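Side-chain contacts in sugar ABC transporter substrate-binding protein (Treponema pallidum subsp. pallidum, PDB 5U2P), which probably binds a small solute, perhaps a sugar, as the substrate-binding component of an ABC transporter: residues A[210-213]-A[217-220]; A[192-197]-A[374-379]; A[111-116]-A[324-329]. All blocks are in the same frame, centred on the assembly; numbering follows the deposited sequence.

Contact 1. Residues A[210-213]-A[217-220]; sequences VKRA and SIDW
R212 and I218 meet where helix 191-214 of this two-lobed solute-binding fold ends and the chain turns into the loop before helix 227-238.

The polar part is made by the backbone. The carbonyl oxygen R212 O takes the amide I218 N at 3.1 Å, with an N-H...O angle of 138°; the donor stands 52° out of the carbonyl plane, so it uses neither lone pair. A second amide, S217 N, reaches the same R212 O at 3.2 Å in a weak bond. One acceptor near the helix end thus gathers two successive N-H groups of the returning chain.

The apolar part lies between the two side chains, which run at about a right angle to each other. R212 CG sits between its backbone N and carbonyl carbon (chi1 64°), and from there the chain stays extended as far as NE, passing across I218: R212 CG is 3.9 Å from I218 CB. Beyond the aliphatic portion, R212 NE forms a salt bridge with E223. On the helix side of I218, its CG2 methyl touches A213 CA at 4.0 Å.

At the solvent-facing side S217 OG rests 3.4 Å from R212 CB, while its hydrogen bond goes to D215. W220 helps join this loop to its surroundings: its N is hydrogen-bonded to Q414 and its ring meets F395 edge-to-face. Over the centre of one face of that indole, 3.5 Å above its plane, stands the methyl I218 CD1.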
loop_
_atom_site.group_PDB
_atom_site.type_symbol
_atom_site.label_atom_id
_atom_site.label_comp_id
_atom_site.label_asym_id
_atom_site.label_seq_id
_atom_site.Cartn_x
_atom_site.Cartn_y
_atom_site.Cartn_z
ATOM N N VAL A 210 11.213 -7.707 6.977
ATOM C CA VAL A 210 10.099 -8.660 6.950
ATOM C C VAL A 210 10.645 -10.086 6.844
ATOM O O VAL A 210 10.175 -11.004 7.520
ATOM C CB VAL A 210 9.128 -8.370 5.792
ATOM C CG1 VAL A 210 8.044 -9.430 5.725
ATOM C CG2 VAL A 210 8.504 -6.982 5.975
ATOM N N LYS A 211 11.662 -10.252 6.009
ATOM C CA LYS A 211 12.281 -11.554 5.797
ATOM C C LYS A 211 12.834 -12.127 7.099
ATOM O O LYS A 211 12.537 -13.271 7.468
ATOM C CB LYS A 211 13.397 -11.435 4.752
ATOM C CG LYS A 211 14.006 -12.765 4.305
ATOM C CD LYS A 211 12.985 -13.596 3.531
ATOM C CE LYS A 211 13.630 -14.755 2.773
ATOM N NZ LYS A 211 14.142 -15.815 3.677
ATOM N N ARG A 212 13.635 -11.336 7.810
ATOM C CA ARG A 212 14.304 -11.862 8.999
ATOM C C ARG A 212 13.318 -11.940 10.163
ATOM O O ARG A 212 13.463 -12.786 11.039
ATOM C CB ARG A 212 15.553 -11.042 9.367
ATOM C CG ARG A 212 15.384 -9.590 9.775
ATOM C CD ARG A 212 16.759 -9.015 10.157
ATOM N NE ARG A 212 16.767 -7.568 10.377
ATOM C CZ ARG A 212 16.897 -6.655 9.415
ATOM N NH1 ARG A 212 17.018 -7.018 8.137
ATOM N NH2 ARG A 212 16.904 -5.371 9.732
ATOM N N ALA A 213 12.279 -11.106 10.148
ATOM C CA ALA A 213 11.235 -11.236 11.153
ATOM C C ALA A 213 10.458 -12.539 10.929
ATOM O O ALA A 213 10.079 -13.224 11.888
ATOM C CB ALA A 213 10.290 -10.032 11.120
ATOM N N SER A 217 15.000 -15.178 12.432
ATOM C CA SER A 217 16.428 -14.955 12.600
ATOM C C SER A 217 16.733 -13.579 13.189
ATOM O O SER A 217 17.858 -13.319 13.616
ATOM C CB SER A 217 17.147 -15.110 11.257
ATOM O OG SER A 217 16.878 -14.023 10.385
ATOM N N ILE A 218 15.732 -12.699 13.216
ATOM C CA ILE A 218 15.936 -11.326 13.666
ATOM C C ILE A 218 16.387 -11.277 15.124
ATOM O O ILE A 218 15.948 -12.084 15.942
ATOM C CB ILE A 218 14.655 -10.485 13.502
ATOM C CG1 ILE A 218 14.936 -9.005 13.782
ATOM C CG2 ILE A 218 13.527 -10.998 14.391
ATOM C CD1 ILE A 218 13.841 -8.101 13.251
ATOM N N ASP A 219 17.289 -10.345 15.420
ATOM C CA ASP A 219 17.594 -9.964 16.799
ATOM C C ASP A 219 17.338 -8.465 16.964
ATOM O O ASP A 219 18.113 -7.638 16.463
ATOM C CB ASP A 219 19.042 -10.314 17.161
ATOM C CG ASP A 219 19.340 -10.108 18.640
ATOM O OD1 ASP A 219 18.733 -9.202 19.254
ATOM O OD2 ASP A 219 20.181 -10.852 19.190
ATOM N N TRP A 220 16.239 -8.125 17.632
ATOM C CA TRP A 220 15.790 -6.739 17.712
ATOM C C TRP A 220 16.823 -5.809 18.344
ATOM O O TRP A 220 16.832 -4.616 18.037
ATOM C CB TRP A 220 14.448 -6.655 18.465
ATOM C CG TRP A 220 13.303 -7.179 17.609
ATOM C CD1 TRP A 220 12.717 -8.410 17.686
ATOM C CD2 TRP A 220 12.653 -6.499 16.526
ATOM N NE1 TRP A 220 11.747 -8.538 16.723
ATOM C CE2 TRP A 220 11.683 -7.378 16.000
ATOM C CE3 TRP A 220 12.793 -5.230 15.954
ATOM C CZ2 TRP A 220 10.857 -7.027 14.935
ATOM C CZ3 TRP A 220 11.974 -4.887 14.893
ATOM C CH2 TRP A 220 11.024 -5.783 14.393
#

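Contact 2. Residues A[192-197]-A[374-379]; sequences LLADAI and QAIDAY. With EDO (1,2-ethanediol), chain E.
Near its N-terminal end, helix 191-214 presses A194 and I197 against I376 and D377, which lie in the turn that follows strand 372-374. No hydrogen bond joins the two segments directly, and all four touching residues are buried.

I376 spreads its side chain along the helix. Its CG1 lies between the backbone N and the carbonyl carbon (chi1 58°), which places CG1 3.9 Å from A194 CB; the extended chi2 (170°) then carries CD1 on to I197, where it touches CG2 at 3.9 Å. The two side chains cross at about a right angle, the terminal methyl of I376 meeting the branch methyl of I197.

The lobe concerned is the one built on the branched six-stranded sheet of this solute-binding protein: A375 is still backbone-bonded to G302 on the neighbouring strand 300-303, and the turn that follows is closed by A378 N to A375 O at 2.9 Å. T198 OG1 ties this turn to the helix, being hydrogen-bonded to both I376 N and A194 O.

D377 has both an apolar and a polar neighbour. Its OD1 comes within 3.5 Å of A194 CB, and the same oxygen accepts a 2.8 Å hydrogen bond from O2 of a 1,2-ethanediol, probably a crystallisation additive. N140 and S138, both on strand 138-145, are also hydrogen-bonded to that molecule. A375 CB lies 3.5 Å from the diol O2, and A378 CB packs against diol C2 at 3.8 Å.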
loop_
_atom_site.group_PDB
_atom_site.type_symbol
_atom_site.label_atom_id
_atom_site.label_comp_id
_atom_site.label_asym_id
_atom_site.label_seq_id
_atom_site.Cartn_x
_atom_site.Cartn_y
_atom_site.Cartn_z
ATOM N N LEU A 192 1.496 3.999 11.740
ATOM C CA LEU A 192 2.386 5.121 12.004
ATOM C C LEU A 192 3.833 4.672 12.138
ATOM O O LEU A 192 4.734 5.189 11.456
ATOM C CB LEU A 192 1.953 5.858 13.285
ATOM C CG LEU A 192 2.866 6.981 13.770
ATOM C CD1 LEU A 192 2.956 8.011 12.705
ATOM C CD2 LEU A 192 2.317 7.589 15.048
ATOM N N LEU A 193 4.068 3.702 13.009
ATOM C CA LEU A 193 5.429 3.219 13.193
ATOM C C LEU A 193 5.890 2.437 11.958
ATOM O O LEU A 193 7.062 2.512 11.565
ATOM C CB LEU A 193 5.533 2.356 14.453
ATOM C CG LEU A 193 6.945 2.003 14.905
ATOM C CD1 LEU A 193 7.785 3.270 15.112
ATOM C CD2 LEU A 193 6.882 1.177 16.188
ATOM N N ALA A 194 4.976 1.696 11.337
ATOM C CA ALA A 194 5.296 0.963 10.105
ATOM C C ALA A 194 5.809 1.903 9.016
ATOM O O ALA A 194 6.802 1.618 8.343
ATOM C CB ALA A 194 4.084 0.200 9.613
ATOM N N ASP A 195 5.102 3.014 8.826
ATOM C CA ASP A 195 5.505 4.013 7.850
ATOM C C ASP A 195 6.933 4.490 8.125
ATOM O O ASP A 195 7.805 4.471 7.244
ATOM C CB ASP A 195 4.516 5.184 7.875
ATOM C CG ASP A 195 4.894 6.297 6.930
ATOM O OD1 ASP A 195 4.577 6.174 5.721
ATOM O OD2 ASP A 195 5.495 7.296 7.394
ATOM N N ALA A 196 7.193 4.873 9.370
ATOM C CA ALA A 196 8.476 5.454 9.708
ATOM C C ALA A 196 9.620 4.453 9.611
ATOM O O ALA A 196 10.683 4.789 9.089
ATOM C CB ALA A 196 8.404 6.052 11.096
ATOM N N ILE A 197 9.409 3.230 10.100
ATOM C CA ILE A 197 10.428 2.188 10.008
ATOM C C ILE A 197 10.741 1.923 8.535
ATOM O O ILE A 197 11.905 1.743 8.148
ATOM C CB ILE A 197 9.972 0.874 10.696
ATOM C CG1 ILE A 197 9.922 1.057 12.218
ATOM C CG2 ILE A 197 10.905 -0.303 10.332
ATOM C CD1 ILE A 197 9.267 -0.087 12.968
ATOM N N GLN A 374 6.351 -0.296 -0.248
ATOM C CA GLN A 374 5.384 -0.978 0.599
ATOM C C GLN A 374 5.762 -0.944 2.083
ATOM O O GLN A 374 6.849 -1.407 2.494
ATOM C CB GLN A 374 5.199 -2.426 0.154
ATOM C CG GLN A 374 4.181 -3.155 1.031
ATOM C CD GLN A 374 3.450 -4.266 0.332
ATOM O OE1 GLN A 374 2.767 -4.045 -0.675
ATOM N NE2 GLN A 374 3.570 -5.475 0.874
ATOM N N ALA A 375 4.844 -0.413 2.888
ATOM C CA ALA A 375 4.985 -0.404 4.333
ATOM C C ALA A 375 5.003 -1.814 4.900
ATOM O O ALA A 375 4.271 -2.691 4.445
ATOM C CB ALA A 375 3.848 0.402 4.985
ATOM N N ILE A 376 5.828 -2.029 5.926
ATOM C CA ILE A 376 6.013 -3.372 6.453
ATOM C C ILE A 376 4.747 -4.005 7.047
ATOM O O ILE A 376 4.666 -5.237 7.102
ATOM C CB ILE A 376 7.131 -3.405 7.516
ATOM C CG1 ILE A 376 6.815 -2.440 8.666
ATOM C CG2 ILE A 376 8.472 -3.096 6.874
ATOM C CD1 ILE A 376 7.751 -2.577 9.902
ATOM N N ASP A 377 3.743 -3.202 7.423
ATOM C CA ASP A 377 2.501 -3.770 7.961
ATOM C C ASP A 377 1.543 -4.231 6.858
ATOM O O ASP A 377 0.507 -4.805 7.158
ATOM C CB ASP A 377 1.775 -2.778 8.910
ATOM C CG ASP A 377 1.303 -1.503 8.229
ATOM O OD1 ASP A 377 1.889 -1.122 7.193
ATOM O OD2 ASP A 377 0.357 -0.853 8.776
ATOM N N ALA A 378 1.888 -3.983 5.599
ATOM C CA ALA A 378 0.991 -4.340 4.492
ATOM C C ALA A 378 1.173 -5.799 4.082
ATOM O O ALA A 378 0.299 -6.382 3.429
ATOM C CB ALA A 378 1.219 -3.431 3.308
ATOM N N TYR A 379 2.303 -6.391 4.474
ATOM C CA TYR A 379 2.612 -7.779 4.118
ATOM C C TYR A 379 1.699 -8.742 4.897
ATOM O O TYR A 379 1.356 -8.493 6.063
ATOM C CB TYR A 379 4.088 -8.099 4.408
ATOM C CG TYR A 379 5.071 -7.393 3.539
ATOM C CD1 TYR A 379 5.525 -6.116 3.848
ATOM C CD2 TYR A 379 5.540 -7.988 2.373
ATOM C CE1 TYR A 379 6.422 -5.461 3.023
ATOM C CE2 TYR A 379 6.435 -7.352 1.561
ATOM C CZ TYR A 379 6.889 -6.099 1.887
ATOM O OH TYR A 379 7.782 -5.478 1.060
HETATM C C1 EDO E . -1.421 0.087 4.190
HETATM O O1 EDO E . -1.640 1.491 4.071
HETATM C C2 EDO E . -0.125 -0.250 4.909
HETATM O O2 EDO E . 0.403 0.795 5.724
#

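Contact 3. Residues A[111-116]-A[324-329]; sequences EAWIPD and ALSVLA
W113 buries the most surface here, laying one face of its indole against A329 of helix 318-329. The methyl A329 CB lies 3.6 Å from W113 CG and 3.9 Å from the centroid of the five-membered ring, 26° off the ring normal, which makes it a CH-pi contact over the face. W113 CG lies between its backbone N and carbonyl carbon (chi1 46°), swinging the ring from its turn onto the helix.

L325, one helical turn back, continues the same surface. Its carbonyl oxygen stands above that same indole face, toward the rim, and L325 CB approaches W113 CZ2 at 4.4 Å. At the CD1 and NE1 side of the indole, S326 CA approaches W113 CD1 obliquely at 3.7 Å.

The tryptophan sits in a type I beta turn running from E111 to I114, and the helix it meets packs on the five-stranded sheet, with L325 touching V311 of strand 307-311. On the opposite indole face E111 CB stands 3.5 Å above the plane, toward the rim; F347 also touches the tryptophan. Beside A329 a water bridges the two segments, donating to D116 OD2 at 2.8 Å and to A329 O at 3.0 Å.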
loop_
_atom_site.group_PDB
_atom_site.type_symbol
_atom_site.label_atom_id
_atom_site.label_comp_id
_atom_site.label_asym_id
_atom_site.label_seq_id
_atom_site.Cartn_x
_atom_site.Cartn_y
_atom_site.Cartn_z
ATOM N N GLU A 111 9.308 -4.725 -21.368
ATOM C CA GLU A 111 8.204 -4.414 -22.269
ATOM C C GLU A 111 8.086 -2.900 -22.424
ATOM O O GLU A 111 8.439 -2.126 -21.516
ATOM C CB GLU A 111 6.883 -5.016 -21.759
ATOM C CG GLU A 111 6.875 -6.544 -21.715
ATOM C CD GLU A 111 7.206 -7.184 -23.050
ATOM O OE1 GLU A 111 6.399 -7.051 -23.985
ATOM O OE2 GLU A 111 8.272 -7.831 -23.171
ATOM N N ALA A 112 7.597 -2.479 -23.585
ATOM C CA ALA A 112 7.554 -1.061 -23.934
ATOM C C ALA A 112 6.658 -0.231 -23.037
ATOM O O ALA A 112 6.823 0.982 -22.970
ATOM C CB ALA A 112 7.111 -0.899 -25.382
ATOM N N TRP A 113 5.714 -0.866 -22.348
ATOM C CA TRP A 113 4.777 -0.128 -21.497
ATOM C C TRP A 113 5.255 0.062 -20.052
ATOM O O TRP A 113 4.626 0.787 -19.286
ATOM C CB TRP A 113 3.406 -0.813 -21.505
ATOM C CG TRP A 113 3.421 -2.316 -21.333
ATOM C CD1 TRP A 113 3.395 -3.239 -22.326
ATOM C CD2 TRP A 113 3.414 -3.054 -20.101
ATOM N NE1 TRP A 113 3.385 -4.509 -21.798
ATOM C CE2 TRP A 113 3.397 -4.420 -20.435
ATOM C CE3 TRP A 113 3.429 -2.691 -18.749
ATOM C CZ2 TRP A 113 3.420 -5.428 -19.469
ATOM C CZ3 TRP A 113 3.442 -3.696 -17.791
ATOM C CH2 TRP A 113 3.436 -5.047 -18.160
ATOM N N ILE A 114 6.366 -0.573 -19.674
ATOM C CA ILE A 114 6.867 -0.441 -18.300
ATOM C C ILE A 114 7.096 1.022 -17.876
ATOM O O ILE A 114 6.770 1.397 -16.749
ATOM C CB ILE A 114 8.152 -1.257 -18.117
ATOM C CG1 ILE A 114 7.836 -2.751 -18.190
ATOM C CG2 ILE A 114 8.843 -0.938 -16.798
ATOM C CD1 ILE A 114 6.973 -3.279 -17.045
ATOM N N PRO A 115 7.636 1.869 -18.772
ATOM C CA PRO A 115 7.802 3.279 -18.374
ATOM C C PRO A 115 6.506 4.040 -18.089
ATOM O O PRO A 115 6.549 5.114 -17.484
ATOM C CB PRO A 115 8.521 3.896 -19.582
ATOM C CG PRO A 115 9.218 2.762 -20.221
ATOM C CD PRO A 115 8.341 1.572 -20.029
ATOM N N ASP A 116 5.375 3.505 -18.526
ATOM C CA ASP A 116 4.083 4.157 -18.330
ATOM C C ASP A 116 3.473 3.808 -16.964
ATOM O O ASP A 116 2.510 4.433 -16.523
ATOM C CB ASP A 116 3.116 3.761 -19.438
ATOM C CG ASP A 116 3.511 4.312 -20.797
ATOM O OD1 ASP A 116 4.108 5.411 -20.853
ATOM O OD2 ASP A 116 3.201 3.641 -21.807
ATOM N N ALA A 324 -1.044 -9.100 -26.192
ATOM C CA ALA A 324 -2.289 -8.747 -25.529
ATOM C C ALA A 324 -2.059 -7.805 -24.349
ATOM O O ALA A 324 -2.803 -6.839 -24.167
ATOM C CB ALA A 324 -3.029 -10.009 -25.072
ATOM N N LEU A 325 -1.036 -8.074 -23.541
ATOM C CA LEU A 325 -0.784 -7.222 -22.389
ATOM C C LEU A 325 -0.419 -5.811 -22.848
ATOM O O LEU A 325 -0.764 -4.833 -22.189
ATOM C CB LEU A 325 0.330 -7.792 -21.505
ATOM C CG LEU A 325 -0.014 -9.081 -20.738
ATOM C CD1 LEU A 325 1.082 -9.404 -19.745
ATOM C CD2 LEU A 325 -1.335 -8.962 -20.022
ATOM N N SER A 326 0.343 -5.721 -23.936
ATOM C CA SER A 326 0.708 -4.426 -24.495
ATOM C C SER A 326 -0.529 -3.620 -24.906
ATOM O O SER A 326 -0.608 -2.412 -24.630
ATOM C CB SER A 326 1.655 -4.618 -25.683
ATOM O OG SER A 326 1.902 -3.389 -26.328
ATOM N N VAL A 327 -1.497 -4.270 -25.551
ATOM C CA VAL A 327 -2.758 -3.596 -25.883
ATOM C C VAL A 327 -3.511 -3.201 -24.598
ATOM O O VAL A 327 -4.024 -2.080 -24.476
ATOM C CB VAL A 327 -3.682 -4.471 -26.773
ATOM C CG1 VAL A 327 -5.044 -3.792 -26.997
ATOM C CG2 VAL A 327 -3.039 -4.740 -28.121
ATOM N N LEU A 328 -3.576 -4.110 -23.641
ATOM C CA LEU A 328 -4.266 -3.817 -22.380
ATOM C C LEU A 328 -3.626 -2.636 -21.652
ATOM O O LEU A 328 -4.304 -1.874 -20.973
ATOM C CB LEU A 328 -4.276 -5.047 -21.473
ATOM C CG LEU A 328 -5.065 -6.278 -21.939
ATOM C CD1 LEU A 328 -5.132 -7.353 -20.854
ATOM C CD2 LEU A 328 -6.420 -5.895 -22.355
ATOM N N ALA A 329 -2.320 -2.472 -21.817
ATOM C CA ALA A 329 -1.596 -1.397 -21.151
ATOM C C ALA A 329 -1.825 -0.027 -21.805
ATOM O O ALA A 329 -1.522 1.007 -21.199
ATOM C CB ALA A 329 -0.101 -1.724 -21.142
HETATM O O HOH W 1 1.027 2.018 -22.427
#

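In the fold
Contacts 1 and 2 belong to one lobe and share helix 191-214, contact 2 near its start and contact 1 at its end. Their centres are 15 Å apart, yet they touch: V210 CG2 lies 3.8 Å from Y379 CD1 and 4.0 Å from I376 CG2. Contact 3 belongs to the other lobe, where helix 318-329 packs on the five-stranded sheet, its centre 30 Å from that of contact 2 and 37 Å from that of contact 1; the nearest atoms are about 17 Å and 23 Å away. The segments of contacts 2 and 3 alternate along the chain, as expected where the chain passes repeatedly between two lobes. The bound 1,2-ethanediol lies at contact 2 and does not by itself identify the natural ligand.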